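Local coordinates for protein extracellular PQQ-dependent sugar dehydrogenase (Coprinopsis cinerea, PDB 6JT6) that probably serves as the heme-binding cytochrome b domain of a PQQ-dependent pyranose dehydrogenase, passing electrons on from sugar oxidation, at residues 133-147 / 164-178. Sequence-based numbering, arbitrary orientation.
With HEM (protoporphyrin IX containing Fe), chain C; ACT (acetate ion), chain F.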
loop_
_atom_site.group_PDB
_atom_site.type_symbol
_atom_site.label_atom_id
_atom_site.label_comp_id
_atom_site.label_asym_id
_atom_site.label_seq_id
_atom_site.Cartn_x
_atom_site.Cartn_y
_atom_site.Cartn_z
ATOM N N ILE A 133 -10.372 -8.793 3.277
ATOM C CA ILE A 133 -9.256 -9.065 4.173
ATOM C C ILE A 133 -9.912 -9.639 5.436
ATOM O O ILE A 133 -10.762 -8.974 6.028
ATOM C CB ILE A 133 -8.426 -7.783 4.484
ATOM C CG1 ILE A 133 -7.785 -7.189 3.203
ATOM C CG2 ILE A 133 -7.335 -8.075 5.517
ATOM C CD1 ILE A 133 -7.282 -5.761 3.371
ATOM N N PRO A 134 -9.531 -10.867 5.856
ATOM C CA PRO A 134 -10.192 -11.462 7.040
ATOM C C PRO A 134 -9.934 -10.678 8.339
ATOM O O PRO A 134 -8.956 -9.924 8.426
ATOM C CB PRO A 134 -9.588 -12.878 7.125
ATOM C CG PRO A 134 -8.297 -12.800 6.370
ATOM C CD PRO A 134 -8.501 -11.757 5.279
ATOM N N THR A 135 -10.810 -10.850 9.332
ATOM C CA THR A 135 -10.638 -10.202 10.648
ATOM C C THR A 135 -9.474 -10.868 11.369
ATOM O O THR A 135 -8.687 -10.201 12.039
ATOM C CB THR A 135 -11.903 -10.292 11.544
ATOM O OG1 THR A 135 -13.052 -9.882 10.811
ATOM C CG2 THR A 135 -11.784 -9.385 12.744
ATOM N N THR A 136 -9.404 -12.194 11.251
ATOM C CA THR A 136 -8.351 -12.985 11.880
ATOM C C THR A 136 -7.856 -14.051 10.908
ATOM O O THR A 136 -8.534 -14.413 9.928
ATOM C CB THR A 136 -8.835 -13.701 13.170
ATOM O OG1 THR A 136 -9.957 -14.523 12.846
ATOM C CG2 THR A 136 -9.219 -12.717 14.284
ATOM N N GLY A 137 -6.680 -14.581 11.194
ATOM C CA GLY A 137 -6.165 -15.697 10.412
ATOM C C GLY A 137 -5.215 -15.207 9.337
ATOM O O GLY A 137 -4.557 -14.173 9.494
ATOM N N SER A 138 -5.124 -15.966 8.253
ATOM C CA SER A 138 -4.144 -15.670 7.230
ATOM C C SER A 138 -4.742 -14.842 6.102
ATOM O O SER A 138 -5.864 -15.083 5.636
ATOM C CB SER A 138 -3.515 -16.949 6.682
ATOM O OG SER A 138 -4.520 -17.853 6.250
ATOM N N ALA A 139 -3.975 -13.850 5.694
ATOM C CA ALA A 139 -4.230 -13.150 4.470
ATOM C C ALA A 139 -3.088 -13.437 3.473
ATOM O O ALA A 139 -1.956 -13.723 3.881
ATOM C CB ALA A 139 -4.344 -11.674 4.769
ATOM N N VAL A 140 -3.404 -13.427 2.176
ATOM C CA VAL A 140 -2.377 -13.452 1.124
ATOM C C VAL A 140 -2.462 -12.120 0.388
ATOM O O VAL A 140 -3.504 -11.798 -0.165
ATOM C CB VAL A 140 -2.535 -14.614 0.118
ATOM C CG1 VAL A 140 -1.361 -14.626 -0.903
ATOM C CG2 VAL A 140 -2.557 -15.969 0.839
ATOM N N PHE A 141 -1.357 -11.368 0.400
ATOM C CA PHE A 141 -1.276 -10.097 -0.330
ATOM C C PHE A 141 -0.360 -10.266 -1.519
ATOM O O PHE A 141 0.617 -11.043 -1.482
ATOM C CB PHE A 141 -0.733 -8.949 0.563
ATOM C CG PHE A 141 -1.778 -8.271 1.440
ATOM C CD1 PHE A 141 -3.088 -8.747 1.538
ATOM C CD2 PHE A 141 -1.419 -7.164 2.222
ATOM C CE1 PHE A 141 -4.036 -8.120 2.371
ATOM C CE2 PHE A 141 -2.349 -6.527 3.051
ATOM C CZ PHE A 141 -3.674 -7.012 3.127
ATOM N N GLY A 142 -0.649 -9.494 -2.556
ATOM C CA GLY A 142 0.244 -9.395 -3.694
ATOM C C GLY A 142 1.100 -8.148 -3.561
ATOM O O GLY A 142 0.760 -7.196 -2.805
ATOM N N TRP A 143 2.261 -8.182 -4.216
ATOM C CA TRP A 143 3.113 -6.984 -4.333
ATOM C C TRP A 143 3.490 -6.854 -5.808
ATOM O O TRP A 143 3.614 -7.869 -6.507
ATOM C CB TRP A 143 4.370 -7.079 -3.415
ATOM C CG TRP A 143 5.249 -8.252 -3.637
ATOM C CD1 TRP A 143 5.180 -9.498 -3.011
ATOM C CD2 TRP A 143 6.326 -8.342 -4.575
ATOM N NE1 TRP A 143 6.166 -10.319 -3.492
ATOM C CE2 TRP A 143 6.885 -9.651 -4.452
ATOM C CE3 TRP A 143 6.907 -7.430 -5.486
ATOM C CZ2 TRP A 143 8.002 -10.074 -5.214
ATOM C CZ3 TRP A 143 8.015 -7.860 -6.259
ATOM C CH2 TRP A 143 8.526 -9.189 -6.126
ATOM N N ALA A 144 3.668 -5.627 -6.281
ATOM C CA ALA A 144 4.033 -5.389 -7.677
ATOM C C ALA A 144 4.887 -4.128 -7.754
ATOM O O ALA A 144 4.718 -3.195 -6.940
ATOM C CB ALA A 144 2.786 -5.283 -8.585
ATOM N N PHE A 145 5.790 -4.084 -8.734
ATOM C CA PHE A 145 6.813 -3.068 -8.734
ATOM C C PHE A 145 7.282 -2.846 -10.144
ATOM O O PHE A 145 7.572 -3.815 -10.855
ATOM C CB PHE A 145 7.941 -3.583 -7.842
ATOM C CG PHE A 145 9.098 -2.643 -7.654
ATOM C CD1 PHE A 145 9.057 -1.623 -6.704
ATOM C CD2 PHE A 145 10.296 -2.857 -8.370
ATOM C CE1 PHE A 145 10.175 -0.791 -6.502
ATOM C CE2 PHE A 145 11.405 -2.041 -8.157
ATOM C CZ PHE A 145 11.340 -1.000 -7.229
ATOM N N HIS A 146 7.352 -1.578 -10.558
ATOM C CA HIS A 146 8.082 -1.242 -11.782
ATOM C C HIS A 146 9.376 -0.552 -11.394
ATOM O O HIS A 146 9.369 0.544 -10.813
ATOM C CB HIS A 146 7.286 -0.333 -12.682
ATOM C CG HIS A 146 7.691 -0.443 -14.106
ATOM N ND1 HIS A 146 8.947 -0.094 -14.551
ATOM C CD2 HIS A 146 7.037 -0.946 -15.177
ATOM C CE1 HIS A 146 9.023 -0.319 -15.852
ATOM N NE2 HIS A 146 7.883 -0.853 -16.251
ATOM N N SER A 147 10.489 -1.192 -11.704
ATOM C CA SER A 147 11.808 -0.721 -11.252
ATOM C C SER A 147 12.282 0.594 -11.853
ATOM O O SER A 147 13.231 1.199 -11.338
ATOM C CB SER A 147 12.857 -1.830 -11.498
ATOM O OG SER A 147 13.108 -1.973 -12.891
ATOM N N HIS A 164 4.351 -4.241 -14.358
ATOM C CA HIS A 164 5.418 -4.375 -13.356
ATOM C C HIS A 164 6.597 -5.170 -13.907
ATOM O O HIS A 164 6.416 -6.090 -14.693
ATOM C CB HIS A 164 4.882 -5.095 -12.109
ATOM C CG HIS A 164 3.832 -6.121 -12.413
ATOM N ND1 HIS A 164 4.145 -7.383 -12.864
ATOM C CD2 HIS A 164 2.478 -6.073 -12.339
ATOM C CE1 HIS A 164 3.031 -8.069 -13.064
ATOM N NE2 HIS A 164 1.992 -7.305 -12.742
ATOM N N SER A 165 7.799 -4.807 -13.505
ATOM C CA SER A 165 8.954 -5.629 -13.771
ATOM C C SER A 165 8.997 -6.826 -12.812
ATOM O O SER A 165 9.586 -7.871 -13.141
ATOM C CB SER A 165 10.227 -4.785 -13.642
ATOM O OG SER A 165 10.280 -4.167 -12.371
ATOM N N HIS A 166 8.381 -6.675 -11.635
ATOM C CA HIS A 166 8.436 -7.693 -10.581
ATOM C C HIS A 166 7.085 -7.769 -9.929
ATOM O O HIS A 166 6.470 -6.728 -9.645
ATOM C CB HIS A 166 9.455 -7.333 -9.478
ATOM C CG HIS A 166 10.858 -7.099 -9.965
ATOM N ND1 HIS A 166 11.245 -5.923 -10.567
ATOM C CD2 HIS A 166 11.970 -7.875 -9.901
ATOM C CE1 HIS A 166 12.529 -5.991 -10.883
ATOM N NE2 HIS A 166 12.996 -7.162 -10.473
ATOM N N ALA A 167 6.632 -8.988 -9.651
ATOM C CA ALA A 167 5.408 -9.177 -8.850
ATOM C C ALA A 167 5.360 -10.596 -8.277
ATOM O O ALA A 167 5.814 -11.536 -8.924
ATOM C CB ALA A 167 4.148 -8.888 -9.688
ATOM N N ALA A 168 4.827 -10.740 -7.065
ATOM C CA ALA A 168 4.521 -12.052 -6.494
ATOM C C ALA A 168 3.544 -11.877 -5.328
ATOM O O ALA A 168 2.796 -10.906 -5.309
ATOM C CB ALA A 168 5.797 -12.819 -6.133
ATOM N N GLN A 169 3.501 -12.837 -4.407
ATOM C CA GLN A 169 2.478 -12.881 -3.348
ATOM C C GLN A 169 3.139 -13.404 -2.115
ATOM O O GLN A 169 4.146 -14.120 -2.199
ATOM C CB GLN A 169 1.345 -13.885 -3.656
ATOM C CG GLN A 169 0.796 -13.878 -5.062
ATOM C CD GLN A 169 -0.413 -14.783 -5.224
ATOM O OE1 GLN A 169 -1.402 -14.685 -4.478
ATOM N NE2 GLN A 169 -0.364 -15.645 -6.238
ATOM N N TYR A 170 2.541 -13.116 -0.962
ATOM C CA TYR A 170 3.011 -13.714 0.295
ATOM C C TYR A 170 1.836 -13.808 1.245
ATOM O O TYR A 170 0.899 -13.012 1.144
ATOM C CB TYR A 170 4.164 -12.886 0.911
ATOM C CG TYR A 170 3.793 -11.434 1.163
ATOM C CD1 TYR A 170 3.215 -11.033 2.369
ATOM C CD2 TYR A 170 4.000 -10.465 0.179
ATOM C CE1 TYR A 170 2.860 -9.711 2.587
ATOM C CE2 TYR A 170 3.645 -9.139 0.382
ATOM C CZ TYR A 170 3.088 -8.765 1.593
ATOM O OH TYR A 170 2.758 -7.428 1.788
ATOM N N GLY A 171 1.900 -14.791 2.147
ATOM C CA GLY A 171 0.947 -14.936 3.233
ATOM C C GLY A 171 1.378 -14.137 4.458
ATOM O O GLY A 171 2.569 -13.892 4.685
ATOM N N PHE A 172 0.405 -13.679 5.228
ATOM C CA PHE A 172 0.733 -13.141 6.549
ATOM C C PHE A 172 -0.422 -13.227 7.535
ATOM O O PHE A 172 -1.597 -13.331 7.146
ATOM C CB PHE A 172 1.283 -11.709 6.474
ATOM C CG PHE A 172 0.253 -10.681 6.162
ATOM C CD1 PHE A 172 -0.224 -9.845 7.164
ATOM C CD2 PHE A 172 -0.256 -10.555 4.878
ATOM C CE1 PHE A 172 -1.191 -8.889 6.891
ATOM C CE2 PHE A 172 -1.214 -9.591 4.586
ATOM C CZ PHE A 172 -1.680 -8.755 5.594
ATOM N N ASP A 173 -0.045 -13.111 8.801
ATOM C CA ASP A 173 -0.956 -13.140 9.922
ATOM C C ASP A 173 -1.542 -11.743 10.093
ATOM O O ASP A 173 -0.850 -10.813 10.531
ATOM C CB ASP A 173 -0.159 -13.544 11.168
ATOM C CG ASP A 173 -1.019 -13.753 12.373
ATOM O OD1 ASP A 173 -2.170 -13.268 12.431
ATOM O OD2 ASP A 173 -0.518 -14.417 13.287
ATOM N N ILE A 174 -2.825 -11.608 9.777
ATOM C CA ILE A 174 -3.521 -10.295 9.802
ATOM C C ILE A 174 -3.651 -9.753 11.230
ATOM O O ILE A 174 -3.425 -8.565 11.470
ATOM C CB ILE A 174 -4.899 -10.357 9.060
ATOM C CG1 ILE A 174 -5.482 -8.967 8.790
ATOM C CG2 ILE A 174 -5.910 -11.189 9.831
ATOM C CD1 ILE A 174 -4.649 -8.166 7.800
ATOM N N GLY A 175 -4.014 -10.633 12.174
ATOM C CA GLY A 175 -4.106 -10.276 13.582
ATOM C C GLY A 175 -2.830 -9.693 14.151
ATOM O O GLY A 175 -2.871 -8.825 15.010
ATOM N N ASN A 176 -1.695 -10.158 13.652
ATOM C CA ASN A 176 -0.414 -9.562 13.981
ATOM C C ASN A 176 -0.188 -8.145 13.449
ATOM O O ASN A 176 0.676 -7.414 13.973
ATOM C CB ASN A 176 0.725 -10.481 13.546
ATOM C CG ASN A 176 1.393 -11.160 14.727
ATOM O OD1 ASN A 176 1.353 -12.396 14.877
ATOM N ND2 ASN A 176 1.993 -10.353 15.593
ATOM N N ALA A 177 -0.934 -7.771 12.406
ATOM C CA ALA A 177 -0.857 -6.436 11.817
ATOM C C ALA A 177 -1.890 -5.482 12.468
ATOM O O ALA A 177 -1.847 -4.265 12.246
ATOM C CB ALA A 177 -1.021 -6.514 10.302
ATOM N N ARG A 178 -2.795 -6.042 13.287
ATOM C CA ARG A 178 -3.828 -5.263 14.003
ATOM C C ARG A 178 -3.279 -4.642 15.294
ATOM O O ARG A 178 -2.479 -5.252 15.973
ATOM C CB ARG A 178 -5.094 -6.101 14.271
ATOM C CG ARG A 178 -5.764 -6.629 13.010
ATOM C CD ARG A 178 -7.224 -7.073 13.210
ATOM N NE ARG A 178 -7.825 -7.496 11.931
ATOM C CZ ARG A 178 -8.355 -6.699 10.988
ATOM N NH1 ARG A 178 -8.444 -5.370 11.126
ATOM N NH2 ARG A 178 -8.841 -7.254 9.878
HETATM C CHA HEM C . 1.034 -10.898 -11.853
HETATM C CHB HEM C . 0.131 -8.647 -16.073
HETATM C CHC HEM C . -0.396 -4.431 -13.750
HETATM C CHD HEM C . -0.358 -6.883 -9.494
HETATM C C1A HEM C . 0.885 -10.639 -13.204
HETATM C C2A HEM C . 1.138 -11.579 -14.235
HETATM C C3A HEM C . 0.893 -10.928 -15.421
HETATM C C4A HEM C . 0.485 -9.597 -15.130
HETATM C CMA HEM C . 1.024 -11.512 -16.819
HETATM C CAA HEM C . 1.589 -13.023 -14.065
HETATM C CBA HEM C . 2.999 -13.164 -13.464
HETATM C CGA HEM C . 4.073 -12.378 -14.168
HETATM O O1A HEM C . 4.647 -11.398 -13.621
HETATM O O2A HEM C . 4.410 -12.709 -15.326
HETATM C C1B HEM C . -0.071 -7.295 -15.814
HETATM C C2B HEM C . -0.244 -6.315 -16.850
HETATM C C3B HEM C . -0.351 -5.103 -16.197
HETATM C C4B HEM C . -0.254 -5.395 -14.747
HETATM C CMB HEM C . -0.258 -6.592 -18.367
HETATM C CAB HEM C . -0.556 -3.725 -16.724
HETATM C CBB HEM C . -0.027 -3.282 -17.859
HETATM C C1C HEM C . -0.522 -4.736 -12.367
HETATM C C2C HEM C . -0.769 -3.789 -11.347
HETATM C C3C HEM C . -0.767 -4.474 -10.125
HETATM C C4C HEM C . -0.482 -5.862 -10.409
HETATM C CMC HEM C . -1.034 -2.318 -11.612
HETATM C CAC HEM C . -1.033 -3.882 -8.783
HETATM C CBC HEM C . -0.621 -2.636 -8.463
HETATM C C1D HEM C . 0.110 -8.160 -9.837
HETATM C C2D HEM C . 0.364 -9.200 -8.816
HETATM C C3D HEM C . 0.726 -10.316 -9.460
HETATM C C4D HEM C . 0.685 -9.952 -10.892
HETATM C CMD HEM C . 0.255 -9.078 -7.319
HETATM C CAD HEM C . 1.150 -11.643 -8.833
HETATM C CBD HEM C . 0.009 -12.554 -8.419
HETATM C CGD HEM C . -0.610 -13.145 -9.656
HETATM O O1D HEM C . -1.812 -12.940 -9.977
HETATM O O2D HEM C . 0.113 -13.828 -10.395
HETATM N NA HEM C . 0.514 -9.417 -13.772
HETATM N NB HEM C . -0.083 -6.715 -14.607
HETATM N NC HEM C . -0.310 -5.961 -11.777
HETATM N ND HEM C . 0.283 -8.669 -11.087
HETATM FE FE HEM C . 0.097 -7.742 -12.779
HETATM C C ACT F . -6.544 -11.706 1.618
HETATM O O ACT F . -6.384 -12.938 1.216
HETATM O OXT ACT F . -7.500 -10.901 1.499
HETATM C CH3 ACT F . -5.482 -10.996 2.334
HETATM O O HOH W 1 -10.683 -6.375 7.912
HETATM O O HOH W 2 -5.271 -13.528 13.247
HETATM O O HOH W 3 1.771 -6.018 -0.529
HETATM O O HOH W 4 6.756 -13.030 -2.577
#
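Strands 138-146 and 166-173 form the antiparallel edge of the six-stranded sheet of this cytochrome domain, with heme against one face and the protein core against the other. Paired backbone bonds run from Ala139–Phe172 to Phe145–His166, where Ser165 and His166 both face Phe145 in a classic beta bulge. Just before that bulge, His164 NE2 binds the heme iron at 1.9 Å, with Met65 SD as the other axial ligand. Where Gly142, Ala144 and Ala167 line the heme, small residues leave room for it: Ala144 CB lies 3.6 Å from heme CHD, Ala167 CB sits over a face of the His164 ring, and a side chain on Gly142 would collide with a heme methyl.

The core side is aromatic. Trp143 has CG between its backbone N and carbonyl carbon (chi1 57°), which swings the indole across the neighbouring strand; Ala168 N lies 3.5 Å above the ring plane, while CZ2 meets Ala168 CB. Its CD1 reaches Tyr170 CD2 rim to rim at 3.5 Å, and NE1 donates to a water that in turn donates to Gln169 O. Farther along, Phe172 drives its CE2 edge over the centre of the Phe141 ring, a T-shaped pair with planes at 68°. An alanine in place of Trp143 would probably leave a gap over Ala168, strip Tyr170 of its rim neighbour and cost that water its indole donor.

Beyond the strands, extended Arg178 reaches two loop carbonyls, NE to Thr135 O at 2.8 Å and NH2 to Pro134 O at 3.0 Å; NH1 bonds Pro33 O. Compact residues thus admit the porphyrin on one face while broad rings fill the core on the other. Past the paired strands, a guanidinium satisfies carbonyls that strand pairing no longer serves.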